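Local coordinates for protein thiol peroxidase (Mycobacterium tuberculosis, PDB 1Y25) that probably reduces hydrogen peroxide and organic hydroperoxides to water and alcohols, with thioredoxin as electron donor, protecting the cell from oxidative stress, at residues N12-L17 / T118-P123; L127-I132 / P148-E153; T28-D33 / F107-G112; N50-V55 / C80-L85. The protein carries 1 engineered substitution. All blocks are in the same frame, centred on the assembly; numbering follows the deposited sequence.

Contact 1. Residues N12-L17 / T118-P123; sequences NTVGEL and TIADGP
Thr-13 and Ile-119 form a single beta bridge, their CA atoms 4.2 Å apart, with the bond pattern of an antiparallel non-hydrogen-bonded pair. Ala-120 N donates to Asn-12 O at 2.8 Å, and Val-14 N donates to Thr-118 O at 2.8 Å, the second bond well bent (134°). The bridge ties the chain leaving the N-terminal hairpin of strands 3-6 and 9-12 to a loop of the thioredoxin-fold domain, between helix 111-114 and strand 131-135. At the hairpin end the Asp-121 carboxylate takes two donors from one residue. Asn-12 N meets OD2 at 3.0 Å, almost straight, on its syn side. With CG wedged between its own backbone N and carbonyl carbon (chi1 54°), Asp-121 turns both oxygens to Asn-12. Asn-12 OD1 bonds His-1. Val-14 straddles the Thr-118 carbonyl: CG2 lies 3.8 Å from Thr-118 CB, and CG1 rests loosely near the Ala-120 methyl. Thr-13 OG1 bonds Ser-2 OG and Gly-116 O. The second carboxylate bond runs from Asn-12 ND2 to the syn lone pair of Asp-121 OD1, 2.7 Å, in the amide plane although the amide and carboxylate planes stand 62° apart.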
loop_
_atom_site.group_PDB
_atom_site.type_symbol
_atom_site.label_atom_id
_atom_site.label_comp_id
_atom_site.label_asym_id
_atom_site.label_seq_id
_atom_site.Cartn_x
_atom_site.Cartn_y
_atom_site.Cartn_z
ATOM N N ASN A 12 13.078 -7.762 14.313
ATOM C CA ASN A 12 12.665 -6.763 13.347
ATOM C C ASN A 12 12.536 -7.284 11.951
ATOM O O ASN A 12 13.331 -8.107 11.536
ATOM C CB ASN A 12 13.672 -5.653 13.268
ATOM C CG ASN A 12 13.801 -4.942 14.518
ATOM O OD1 ASN A 12 12.868 -4.213 14.915
ATOM N ND2 ASN A 12 14.935 -5.164 15.230
ATOM N N THR A 13 11.580 -6.725 11.216
ATOM C CA THR A 13 11.450 -6.940 9.789
ATOM C C THR A 13 12.024 -5.748 9.035
ATOM O O THR A 13 12.393 -4.720 9.627
ATOM C CB THR A 13 9.984 -7.221 9.336
ATOM O OG1 THR A 13 9.186 -6.049 9.511
ATOM C CG2 THR A 13 9.409 -8.357 10.175
ATOM N N VAL A 14 12.181 -5.926 7.734
ATOM C CA VAL A 14 12.909 -4.926 6.951
ATOM C C VAL A 14 12.058 -3.710 6.691
ATOM O O VAL A 14 12.569 -2.631 6.368
ATOM C CB VAL A 14 13.512 -5.466 5.640
ATOM C CG1 VAL A 14 14.657 -6.394 5.974
ATOM C CG2 VAL A 14 12.380 -6.084 4.684
ATOM N N GLY A 15 10.755 -3.837 6.879
ATOM C CA GLY A 15 9.873 -2.734 6.516
ATOM C C GLY A 15 8.497 -2.975 7.018
ATOM O O GLY A 15 8.334 -3.541 8.082
ATOM N N GLU A 16 7.505 -2.559 6.228
ATOM C CA GLU A 16 6.096 -2.597 6.628
ATOM C C GLU A 16 5.185 -3.162 5.498
ATOM O O GLU A 16 5.444 -2.963 4.301
ATOM C CB GLU A 16 5.615 -1.212 7.071
ATOM C CG GLU A 16 5.784 -0.855 8.591
ATOM C CD GLU A 16 5.359 0.642 8.925
ATOM O OE1 GLU A 16 4.573 0.871 9.929
ATOM O OE2 GLU A 16 5.847 1.580 8.214
ATOM N N LEU A 17 4.107 -3.795 5.949
ATOM C CA LEU A 17 3.074 -4.340 5.098
ATOM C C LEU A 17 2.301 -3.126 4.515
ATOM O O LEU A 17 2.248 -2.040 5.121
ATOM C CB LEU A 17 2.132 -5.238 5.926
ATOM C CG LEU A 17 2.683 -6.629 6.335
ATOM C CD1 LEU A 17 1.700 -7.359 7.231
ATOM C CD2 LEU A 17 2.937 -7.404 5.051
ATOM N N THR A 118 10.515 -9.547 5.291
ATOM C CA THR A 118 11.804 -10.196 5.452
ATOM C C THR A 118 12.330 -9.883 6.863
ATOM O O THR A 118 12.319 -8.736 7.282
ATOM C CB THR A 118 12.836 -9.856 4.363
ATOM O OG1 THR A 118 12.384 -10.284 3.086
ATOM C CG2 THR A 118 14.156 -10.608 4.617
ATOM N N ILE A 119 12.799 -10.905 7.596
ATOM C CA ILE A 119 13.318 -10.644 8.947
ATOM C C ILE A 119 14.726 -10.050 8.779
ATOM O O ILE A 119 15.531 -10.565 7.973
ATOM C CB ILE A 119 13.298 -11.929 9.807
ATOM C CG1 ILE A 119 11.869 -12.449 9.942
ATOM C CG2 ILE A 119 14.052 -11.767 11.127
ATOM C CD1 ILE A 119 11.752 -13.915 10.490
ATOM N N ALA A 120 15.013 -8.982 9.541
ATOM C CA ALA A 120 16.274 -8.205 9.484
ATOM C C ALA A 120 17.368 -8.849 10.310
ATOM O O ALA A 120 18.527 -8.698 10.004
ATOM C CB ALA A 120 16.045 -6.732 10.016
ATOM N N ASP A 121 16.993 -9.522 11.387
ATOM C CA ASP A 121 17.953 -9.870 12.413
ATOM C C ASP A 121 17.647 -11.224 13.072
ATOM O O ASP A 121 16.586 -11.902 12.869
ATOM C CB ASP A 121 18.089 -8.690 13.468
ATOM C CG ASP A 121 16.723 -8.257 14.091
ATOM O OD1 ASP A 121 16.628 -7.069 14.430
ATOM O OD2 ASP A 121 15.758 -9.074 14.207
ATOM N N GLY A 122 18.637 -11.616 13.839
ATOM C CA GLY A 122 18.603 -12.850 14.574
ATOM C C GLY A 122 18.810 -14.090 13.723
ATOM O O GLY A 122 19.219 -14.009 12.579
ATOM N N PRO A 123 18.663 -15.247 14.360
ATOM C CA PRO A 123 18.675 -16.550 13.772
ATOM C C PRO A 123 17.918 -16.702 12.424
ATOM O O PRO A 123 18.331 -17.455 11.579
ATOM C CB PRO A 123 17.957 -17.377 14.846
ATOM C CG PRO A 123 17.632 -16.462 15.988
ATOM C CD PRO A 123 18.584 -15.367 15.843
#

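Contact 2. Residues L127-I132 / P148-E153; sequences LLARAI and PEIAQE. With ACT (acetate ion), chain C.
Arg-130 grips one atom, the backbone O of Ile-150, side-on with two nitrogens. NE donates at 2.9 Å and NH2 at 2.7 Å from Ile-150 O, which lies in the guanidinium plane. The NE bond is also in the carbonyl plane; the NH2 bond comes in tilted from it. NH2 has a second acceptor, acetate O, at 2.8 Å and near the same plane. These bonds fix the rotation of the guanidinium. Its remaining nitrogen, NH1, bonds Ser-60, the engineered serine at the predicted peroxidatic position, and the acetate also bonds Ser-60, Thr-57 and Val-59. This is consistent with the active-site arginine of peroxiredoxins, with the acetate, probably from the crystallisation liquor, marking the pocket. The arginine gets there by a bend at chi3 (-47°) after an extended start. Ile-150 CD1 packs against the backbone at the base of the arginine, 3.8 Å from Arg-130 N, while CG2 faces the acetate methyl. Ile-150 is presented by a type I turn from Glu-149 to Gln-152, and Glu-149 OE1 takes Ala-151 N through its anti lone pair, 2.9 Å. The turn follows strand 141-146 and precedes helix 156-163. Strand 3-6 packs on Ile-150 through Ile-4 and Leu-6, and helix 58-74 reaches Arg-130 through Val-59.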
loop_
_atom_site.group_PDB
_atom_site.type_symbol
_atom_site.label_atom_id
_atom_site.label_comp_id
_atom_site.label_asym_id
_atom_site.label_seq_id
_atom_site.Cartn_x
_atom_site.Cartn_y
_atom_site.Cartn_z
ATOM N N LEU A 127 14.612 -14.934 6.307
ATOM C CA LEU A 127 13.323 -15.622 6.181
ATOM C C LEU A 127 12.170 -14.640 6.205
ATOM O O LEU A 127 12.406 -13.545 6.592
ATOM C CB LEU A 127 13.160 -16.638 7.286
ATOM C CG LEU A 127 14.289 -17.679 7.364
ATOM C CD1 LEU A 127 14.115 -18.506 8.557
ATOM C CD2 LEU A 127 14.297 -18.560 6.154
ATOM N N LEU A 128 10.984 -15.018 5.722
ATOM C CA LEU A 128 9.827 -14.135 5.769
ATOM C C LEU A 128 9.132 -14.396 7.091
ATOM O O LEU A 128 8.982 -15.554 7.508
ATOM C CB LEU A 128 8.884 -14.292 4.572
ATOM C CG LEU A 128 9.520 -14.358 3.170
ATOM C CD1 LEU A 128 8.440 -14.522 2.119
ATOM C CD2 LEU A 128 10.375 -13.166 2.775
ATOM N N ALA A 129 8.806 -13.310 7.796
ATOM C CA ALA A 129 8.005 -13.405 8.989
ATOM C C ALA A 129 6.557 -13.970 8.648
ATOM O O ALA A 129 6.104 -13.907 7.516
ATOM C CB ALA A 129 7.870 -12.027 9.558
ATOM N N ARG A 130 5.815 -14.406 9.664
ATOM C CA ARG A 130 4.472 -14.961 9.444
ATOM C C ARG A 130 3.503 -13.802 9.237
ATOM O O ARG A 130 3.420 -12.890 10.058
ATOM C CB ARG A 130 4.048 -15.813 10.595
ATOM C CG ARG A 130 2.925 -16.684 10.290
ATOM C CD ARG A 130 2.573 -17.575 11.434
ATOM N NE ARG A 130 3.679 -18.260 12.066
ATOM C CZ ARG A 130 4.447 -19.184 11.490
ATOM N NH1 ARG A 130 4.258 -19.559 10.242
ATOM N NH2 ARG A 130 5.456 -19.685 12.136
ATOM N N ALA A 131 2.868 -13.781 8.080
ATOM C CA ALA A 131 1.923 -12.733 7.750
ATOM C C ALA A 131 0.859 -13.261 6.753
ATOM O O ALA A 131 1.082 -14.240 6.072
ATOM C CB ALA A 131 2.694 -11.506 7.142
ATOM N N ILE A 132 -0.274 -12.536 6.675
ATOM C CA ILE A 132 -1.324 -12.754 5.727
ATOM C C ILE A 132 -1.525 -11.412 5.042
ATOM O O ILE A 132 -1.565 -10.345 5.723
ATOM C CB ILE A 132 -2.706 -13.226 6.383
ATOM C CG1 ILE A 132 -2.571 -14.479 7.223
ATOM C CG2 ILE A 132 -3.769 -13.451 5.350
ATOM C CD1 ILE A 132 -2.013 -15.694 6.525
ATOM N N PRO A 148 1.933 -11.463 15.496
ATOM C CA PRO A 148 2.731 -10.833 16.539
ATOM C C PRO A 148 3.929 -11.635 17.030
ATOM O O PRO A 148 4.972 -11.052 17.398
ATOM C CB PRO A 148 1.710 -10.647 17.718
ATOM C CG PRO A 148 0.436 -10.682 17.149
ATOM C CD PRO A 148 0.496 -11.493 15.858
ATOM N N GLU A 149 3.746 -12.963 17.065
ATOM C CA GLU A 149 4.717 -13.904 17.526
ATOM C C GLU A 149 4.854 -14.948 16.461
ATOM O O GLU A 149 3.843 -15.472 16.022
ATOM C CB GLU A 149 4.211 -14.557 18.847
ATOM C CG GLU A 149 4.855 -15.866 19.284
ATOM C CD GLU A 149 6.367 -15.788 19.432
ATOM O OE1 GLU A 149 7.085 -16.585 18.750
ATOM O OE2 GLU A 149 6.849 -14.931 20.230
ATOM N N ILE A 150 6.104 -15.280 16.092
ATOM C CA ILE A 150 6.385 -16.302 15.055
ATOM C C ILE A 150 5.805 -17.721 15.379
ATOM O O ILE A 150 5.204 -18.362 14.517
ATOM C CB ILE A 150 7.888 -16.372 14.792
ATOM C CG1 ILE A 150 8.337 -15.111 14.069
ATOM C CG2 ILE A 150 8.267 -17.600 13.856
ATOM C CD1 ILE A 150 8.147 -15.206 12.552
ATOM N N ALA A 151 5.950 -18.157 16.629
ATOM C CA ALA A 151 5.385 -19.386 17.144
ATOM C C ALA A 151 3.848 -19.466 17.067
ATOM O O ALA A 151 3.319 -20.485 17.274
ATOM C CB ALA A 151 5.880 -19.651 18.608
ATOM N N GLN A 152 3.146 -18.413 16.726
ATOM C CA GLN A 152 1.689 -18.372 16.736
ATOM C C GLN A 152 1.173 -18.553 15.283
ATOM O O GLN A 152 1.816 -18.193 14.287
ATOM C CB GLN A 152 1.286 -16.977 17.238
ATOM C CG GLN A 152 -0.216 -16.635 17.474
ATOM C CD GLN A 152 -0.440 -15.147 17.851
ATOM O OE1 GLN A 152 -1.272 -14.383 17.201
ATOM N NE2 GLN A 152 0.297 -14.719 18.885
ATOM N N GLU A 153 -0.003 -19.136 15.167
ATOM C CA GLU A 153 -0.641 -19.360 13.904
ATOM C C GLU A 153 -1.366 -18.115 13.475
ATOM O O GLU A 153 -1.777 -17.272 14.290
ATOM C CB GLU A 153 -1.601 -20.551 13.983
ATOM C CG GLU A 153 -0.997 -21.944 14.088
ATOM C CD GLU A 153 -2.132 -22.985 14.116
ATOM O OE1 GLU A 153 -3.043 -22.930 13.325
ATOM O OE2 GLU A 153 -2.113 -23.901 14.908
HETATM C C ACT C . 7.408 -22.321 12.799
HETATM O O ACT C . 6.633 -22.205 11.782
HETATM O OXT ACT C . 7.102 -23.305 13.527
HETATM C CH3 ACT C . 8.613 -21.460 13.113
#

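Contact 3. Residues T28-D33 / F107-G112; sequences TLTGGD and FRDSFG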
loop_
_atom_site.group_PDB
_atom_site.type_symbol
_atom_site.label_atom_id
_atom_site.label_comp_id
_atom_site.label_asym_id
_atom_site.label_seq_id
_atom_site.Cartn_x
_atom_site.Cartn_y
_atom_site.Cartn_z
ATOM N N THR A 28 6.828 -11.160 -8.724
ATOM C CA THR A 28 7.081 -12.375 -9.417
ATOM C C THR A 28 7.664 -13.315 -8.348
ATOM O O THR A 28 8.360 -12.897 -7.425
ATOM C CB THR A 28 8.060 -12.168 -10.638
ATOM O OG1 THR A 28 9.218 -11.521 -10.169
ATOM C CG2 THR A 28 7.422 -11.300 -11.738
ATOM N N LEU A 29 7.257 -14.573 -8.417
ATOM C CA LEU A 29 7.703 -15.598 -7.525
ATOM C C LEU A 29 8.011 -16.838 -8.351
ATOM O O LEU A 29 7.688 -16.871 -9.548
ATOM C CB LEU A 29 6.610 -15.861 -6.518
ATOM C CG LEU A 29 6.417 -14.760 -5.499
ATOM C CD1 LEU A 29 5.202 -15.120 -4.656
ATOM C CD2 LEU A 29 7.621 -14.535 -4.533
ATOM N N THR A 30 8.577 -17.867 -7.727
ATOM C CA THR A 30 8.885 -19.121 -8.449
ATOM C C THR A 30 7.965 -20.269 -7.987
ATOM O O THR A 30 7.847 -20.532 -6.771
ATOM C CB THR A 30 10.409 -19.502 -8.312
ATOM O OG1 THR A 30 11.228 -18.387 -8.727
ATOM C CG2 THR A 30 10.789 -20.767 -9.119
ATOM N N GLY A 31 7.290 -20.899 -8.959
ATOM C CA GLY A 31 6.381 -22.017 -8.737
ATOM C C GLY A 31 7.162 -23.310 -8.710
ATOM O O GLY A 31 8.388 -23.309 -8.950
ATOM N N GLY A 32 6.475 -24.408 -8.384
ATOM C CA GLY A 32 7.130 -25.706 -8.114
ATOM C C GLY A 32 7.848 -26.265 -9.301
ATOM O O GLY A 32 8.773 -27.069 -9.168
ATOM N N ASP A 33 7.442 -25.825 -10.464
ATOM C CA ASP A 33 8.022 -26.256 -11.753
ATOM C C ASP A 33 9.110 -25.296 -12.207
ATOM O O ASP A 33 9.582 -25.411 -13.299
ATOM C CB ASP A 33 6.915 -26.326 -12.838
ATOM C CG ASP A 33 6.304 -24.934 -13.160
ATOM O OD1 ASP A 33 6.374 -24.035 -12.318
ATOM O OD2 ASP A 33 5.747 -24.712 -14.253
ATOM N N PHE A 107 12.770 -17.178 -3.283
ATOM C CA PHE A 107 14.208 -17.402 -3.082
ATOM C C PHE A 107 15.066 -16.540 -4.066
ATOM O O PHE A 107 16.194 -16.259 -3.766
ATOM C CB PHE A 107 14.572 -18.909 -3.179
ATOM C CG PHE A 107 14.865 -19.393 -4.560
ATOM C CD1 PHE A 107 16.167 -19.613 -4.972
ATOM C CD2 PHE A 107 13.827 -19.592 -5.509
ATOM C CE1 PHE A 107 16.439 -20.029 -6.242
ATOM C CE2 PHE A 107 14.107 -20.037 -6.756
ATOM C CZ PHE A 107 15.408 -20.258 -7.131
ATOM N N ARG A 108 14.509 -16.127 -5.230
ATOM C CA ARG A 108 15.230 -15.267 -6.201
ATOM C C ARG A 108 14.373 -14.091 -6.626
ATOM O O ARG A 108 14.514 -13.571 -7.726
ATOM C CB ARG A 108 15.699 -16.090 -7.428
ATOM C CG ARG A 108 14.598 -16.793 -8.179
ATOM C CD ARG A 108 15.158 -17.412 -9.458
ATOM N NE ARG A 108 14.148 -18.149 -10.232
ATOM C CZ ARG A 108 14.309 -19.312 -10.860
ATOM N NH1 ARG A 108 15.420 -20.010 -10.756
ATOM N NH2 ARG A 108 13.294 -19.843 -11.497
ATOM N N ASP A 109 13.453 -13.665 -5.754
ATOM C CA ASP A 109 12.673 -12.491 -6.026
ATOM C C ASP A 109 12.655 -11.531 -4.810
ATOM O O ASP A 109 13.047 -11.908 -3.713
ATOM C CB ASP A 109 11.272 -12.940 -6.424
ATOM C CG ASP A 109 11.231 -13.536 -7.828
ATOM O OD1 ASP A 109 11.406 -12.696 -8.747
ATOM O OD2 ASP A 109 11.069 -14.822 -8.015
ATOM N N SER A 110 12.183 -10.308 -5.021
ATOM C CA SER A 110 12.121 -9.192 -3.956
ATOM C C SER A 110 10.881 -9.070 -3.067
ATOM O O SER A 110 10.771 -8.173 -2.217
ATOM C CB SER A 110 12.325 -7.820 -4.581
ATOM O OG SER A 110 11.444 -7.555 -5.649
ATOM N N PHE A 111 10.015 -10.057 -3.159
ATOM C CA PHE A 111 8.769 -10.115 -2.399
ATOM C C PHE A 111 8.881 -9.636 -0.995
ATOM O O PHE A 111 8.055 -8.830 -0.566
ATOM C CB PHE A 111 8.235 -11.580 -2.328
ATOM C CG PHE A 111 6.860 -11.683 -1.705
ATOM C CD1 PHE A 111 5.718 -11.536 -2.486
ATOM C CD2 PHE A 111 6.719 -11.917 -0.351
ATOM C CE1 PHE A 111 4.464 -11.669 -1.919
ATOM C CE2 PHE A 111 5.475 -12.003 0.210
ATOM C CZ PHE A 111 4.346 -11.843 -0.603
ATOM N N GLY A 112 9.851 -10.209 -0.254
ATOM C CA GLY A 112 9.976 -9.956 1.178
ATOM C C GLY A 112 10.322 -8.544 1.572
ATOM O O GLY A 112 9.922 -8.036 2.604
HETATM O O HOH W 1 11.828 -16.602 -6.545
HETATM O O HOH W 2 10.698 -18.182 -11.682
#
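Asp-109 lies across Thr-28 at about a right angle. Thr-28 OG1 donates to Asp-109 OD1 at 2.9 Å and approaches from above the carboxylate, 58° out of its plane. Turned to 53° about the CA-CB bond, the hydroxyl points at the acid. Thr-30 is crossed nearly square by Arg-108. The arginine runs extended from CG to NE, and NE makes a weak bond of 3.3 Å to Thr-30 OG1. Two waters extend the bonding. Thr-30 OG1 donates to the first, which also accepts from Arg-108 N. It accepts from the second, which takes Arg-108 NH2 and lies at the guanidinium edge. Phe-107 packs against the arginine. Arg-108 CG stands 3.5 Å above one ring face, offset to the rim, and Phe-107 CE2 lies over one face of the guanidinium. The contact joins the edge of the small hairpin 28-30/36-38 to the loop that links strand 101-105 with helix 111-114 in the thioredoxin fold. On its inner side the chemistry turns apolar. Leu-29 CD2 lies 3.7 Å from Phe-111 CB, and the two side chains meet at a slant. Both rest on Val-81 of strand 78-82, and the Phe-111 ring also stacks with Tyr-115.

Contact 4. Residues N50-V55 / C80-L85; sequences NIFPSV and CVSKDL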
loop_
_atom_site.group_PDB
_atom_site.type_symbol
_atom_site.label_atom_id
_atom_site.label_comp_id
_atom_site.label_asym_id
_atom_site.label_seq_id
_atom_site.Cartn_x
_atom_site.Cartn_y
_atom_site.Cartn_z
ATOM N N ASN A 50 -0.505 -16.436 2.102
ATOM C CA ASN A 50 -0.057 -17.080 3.325
ATOM C C ASN A 50 1.471 -17.089 3.354
ATOM O O ASN A 50 2.095 -17.933 2.788
ATOM C CB ASN A 50 -0.635 -18.530 3.409
ATOM C CG ASN A 50 -0.320 -19.220 4.732
ATOM O OD1 ASN A 50 -0.285 -18.569 5.766
ATOM N ND2 ASN A 50 -0.087 -20.548 4.706
ATOM N N ILE A 51 2.041 -16.146 4.093
ATOM C CA ILE A 51 3.475 -15.853 4.085
ATOM C C ILE A 51 4.077 -16.397 5.380
ATOM O O ILE A 51 3.530 -16.153 6.505
ATOM C CB ILE A 51 3.727 -14.318 3.981
ATOM C CG1 ILE A 51 2.948 -13.657 2.830
ATOM C CG2 ILE A 51 5.239 -13.983 3.954
ATOM C CD1 ILE A 51 2.684 -12.151 3.045
ATOM N N PHE A 52 5.162 -17.167 5.272
ATOM C CA PHE A 52 5.755 -17.771 6.491
ATOM C C PHE A 52 7.212 -18.078 6.298
ATOM O O PHE A 52 7.703 -18.104 5.157
ATOM C CB PHE A 52 5.021 -19.042 6.875
ATOM C CG PHE A 52 4.779 -19.957 5.695
ATOM C CD1 PHE A 52 3.575 -19.937 5.004
ATOM C CD2 PHE A 52 5.789 -20.863 5.274
ATOM C CE1 PHE A 52 3.370 -20.777 3.891
ATOM C CE2 PHE A 52 5.595 -21.705 4.120
ATOM C CZ PHE A 52 4.388 -21.647 3.439
ATOM N N PRO A 53 7.905 -18.356 7.427
ATOM C CA PRO A 53 9.325 -18.792 7.413
ATOM C C PRO A 53 9.670 -20.013 6.495
ATOM O O PRO A 53 10.528 -19.894 5.644
ATOM C CB PRO A 53 9.671 -18.993 8.925
ATOM C CG PRO A 53 8.644 -18.234 9.678
ATOM C CD PRO A 53 7.390 -18.162 8.811
ATOM N N SER A 54 8.994 -21.147 6.649
ATOM C CA SER A 54 9.314 -22.370 5.929
ATOM C C SER A 54 8.240 -23.447 6.079
ATOM O O SER A 54 7.742 -23.591 7.179
ATOM C CB SER A 54 10.637 -22.966 6.471
ATOM O OG SER A 54 10.966 -24.138 5.756
ATOM N N VAL A 55 7.953 -24.232 5.029
ATOM C CA VAL A 55 7.144 -25.441 5.116
ATOM C C VAL A 55 7.687 -26.517 6.015
ATOM O O VAL A 55 6.931 -27.430 6.462
ATOM C CB VAL A 55 6.860 -26.101 3.745
ATOM C CG1 VAL A 55 6.059 -25.238 2.874
ATOM C CG2 VAL A 55 8.149 -26.528 2.919
ATOM N N CYS A 80 0.955 -19.922 -1.049
ATOM C CA CYS A 80 1.759 -20.194 0.075
ATOM C C CYS A 80 3.177 -19.696 -0.206
ATOM O O CYS A 80 3.884 -20.321 -0.998
ATOM C CB CYS A 80 1.701 -21.707 0.375
ATOM S SG CYS A 80 0.224 -22.177 1.239
ATOM N N VAL A 81 3.558 -18.576 0.431
ATOM C CA VAL A 81 4.771 -17.813 0.105
ATOM C C VAL A 81 5.861 -17.874 1.163
ATOM O O VAL A 81 5.608 -17.615 2.313
ATOM C CB VAL A 81 4.522 -16.336 -0.210
ATOM C CG1 VAL A 81 5.880 -15.656 -0.700
ATOM C CG2 VAL A 81 3.353 -16.153 -1.180
ATOM N N SER A 82 7.060 -18.260 0.747
ATOM C CA SER A 82 8.178 -18.383 1.642
ATOM C C SER A 82 9.504 -18.310 0.862
ATOM O O SER A 82 9.548 -18.253 -0.366
ATOM C CB SER A 82 8.161 -19.694 2.415
ATOM O OG SER A 82 8.448 -20.786 1.602
ATOM N N LYS A 83 10.577 -18.290 1.624
ATOM C CA LYS A 83 11.933 -18.336 1.073
ATOM C C LYS A 83 12.400 -19.795 0.842
ATOM O O LYS A 83 13.565 -19.990 0.510
ATOM C CB LYS A 83 12.897 -17.650 2.056
ATOM C CG LYS A 83 12.920 -16.147 1.911
ATOM C CD LYS A 83 13.707 -15.676 0.720
ATOM C CE LYS A 83 13.582 -14.130 0.526
ATOM N NZ LYS A 83 14.464 -13.648 -0.655
ATOM N N ASP A 84 11.544 -20.790 1.103
ATOM C CA ASP A 84 11.841 -22.156 0.737
ATOM C C ASP A 84 12.219 -22.245 -0.738
ATOM O O ASP A 84 11.649 -21.566 -1.609
ATOM C CB ASP A 84 10.647 -23.106 0.909
ATOM C CG ASP A 84 10.216 -23.315 2.324
ATOM O OD1 ASP A 84 11.022 -23.764 3.165
ATOM O OD2 ASP A 84 8.987 -23.075 2.556
ATOM N N LEU A 85 13.113 -23.153 -1.055
ATOM C CA LEU A 85 13.314 -23.389 -2.471
ATOM C C LEU A 85 12.048 -24.038 -2.988
ATOM O O LEU A 85 11.339 -24.677 -2.221
ATOM C CB LEU A 85 14.474 -24.300 -2.713
ATOM C CG LEU A 85 15.823 -23.777 -2.365
ATOM C CD1 LEU A 85 16.759 -24.868 -2.889
ATOM C CD2 LEU A 85 16.093 -22.387 -3.000
HETATM O O HOH W 3 10.392 -17.729 4.454
#
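Val-81 O sits over the centre of one face of the Phe-52 ring, 4.0 Å above its plane, while accepting the N-H of Phe-52 at 3.0 Å. The Phe-52 chi1 of 46° folds the ring back under the neighbouring strand. The setting is the parallel beta-alpha-beta unit of the thioredoxin fold, strand 47-51, helix 58-74 and strand 78-82. Asn-50 pairs with Cys-80 and Ile-51 with Val-81, and Val-81 N donates to Asn-50 O at 2.8 Å. Cys-80 CB lies at the Phe-52 ring edge, 4.0 Å from CE1. On the opposite sheet face Ile-51 CG1 and Val-81 CB pack loosely, with Phe-111 against both. Past the strand ends a water joins Phe-52 O and Lys-83 N. Phe-52 and Pro-53 both touch the engineered Ser-60, so this junction backs the predicted active site. Ser-82 and Asp-84 form an ST turn, Asp-84 N bonding Ser-82 OG at 3.1 Å. Ser-82 OG donates to Asp-84 OD2 from above the carboxylate plane. The acid also holds the loop leading to the predicted active site: Ser-54 OG donates to Asp-84 OD1 at 2.6 Å, and Val-55 N, the second donor to Asp-84 OD2, meets its syn lone pair at 2.9 Å (167°).

Overall arrangement
Contact 4 is the most central, its centre about 6 Å from the centre of the chain, and is mostly buried; contact 2 is also buried, while contacts 1 and 3 are part surface. Contacts 2 and 4 share the main sheet: Ala-131 O probably bonds Ile-51 N, and Arg-130 packs on Phe-52, so both border Ser-60. Contacts 1 and 3 attach two outlying hairpins to loops at either end of helix 111-114. Thr-118 N probably bonds Gly-112 O between them. Carboxylates serve contacts 1, 3 and 4, but water mediates more in contact 3. Contact 2 instead relies on a guanidinium meeting a carbonyl. Leu-128 packs on Phe-111, joining contacts 2 and 3 by apolar contact.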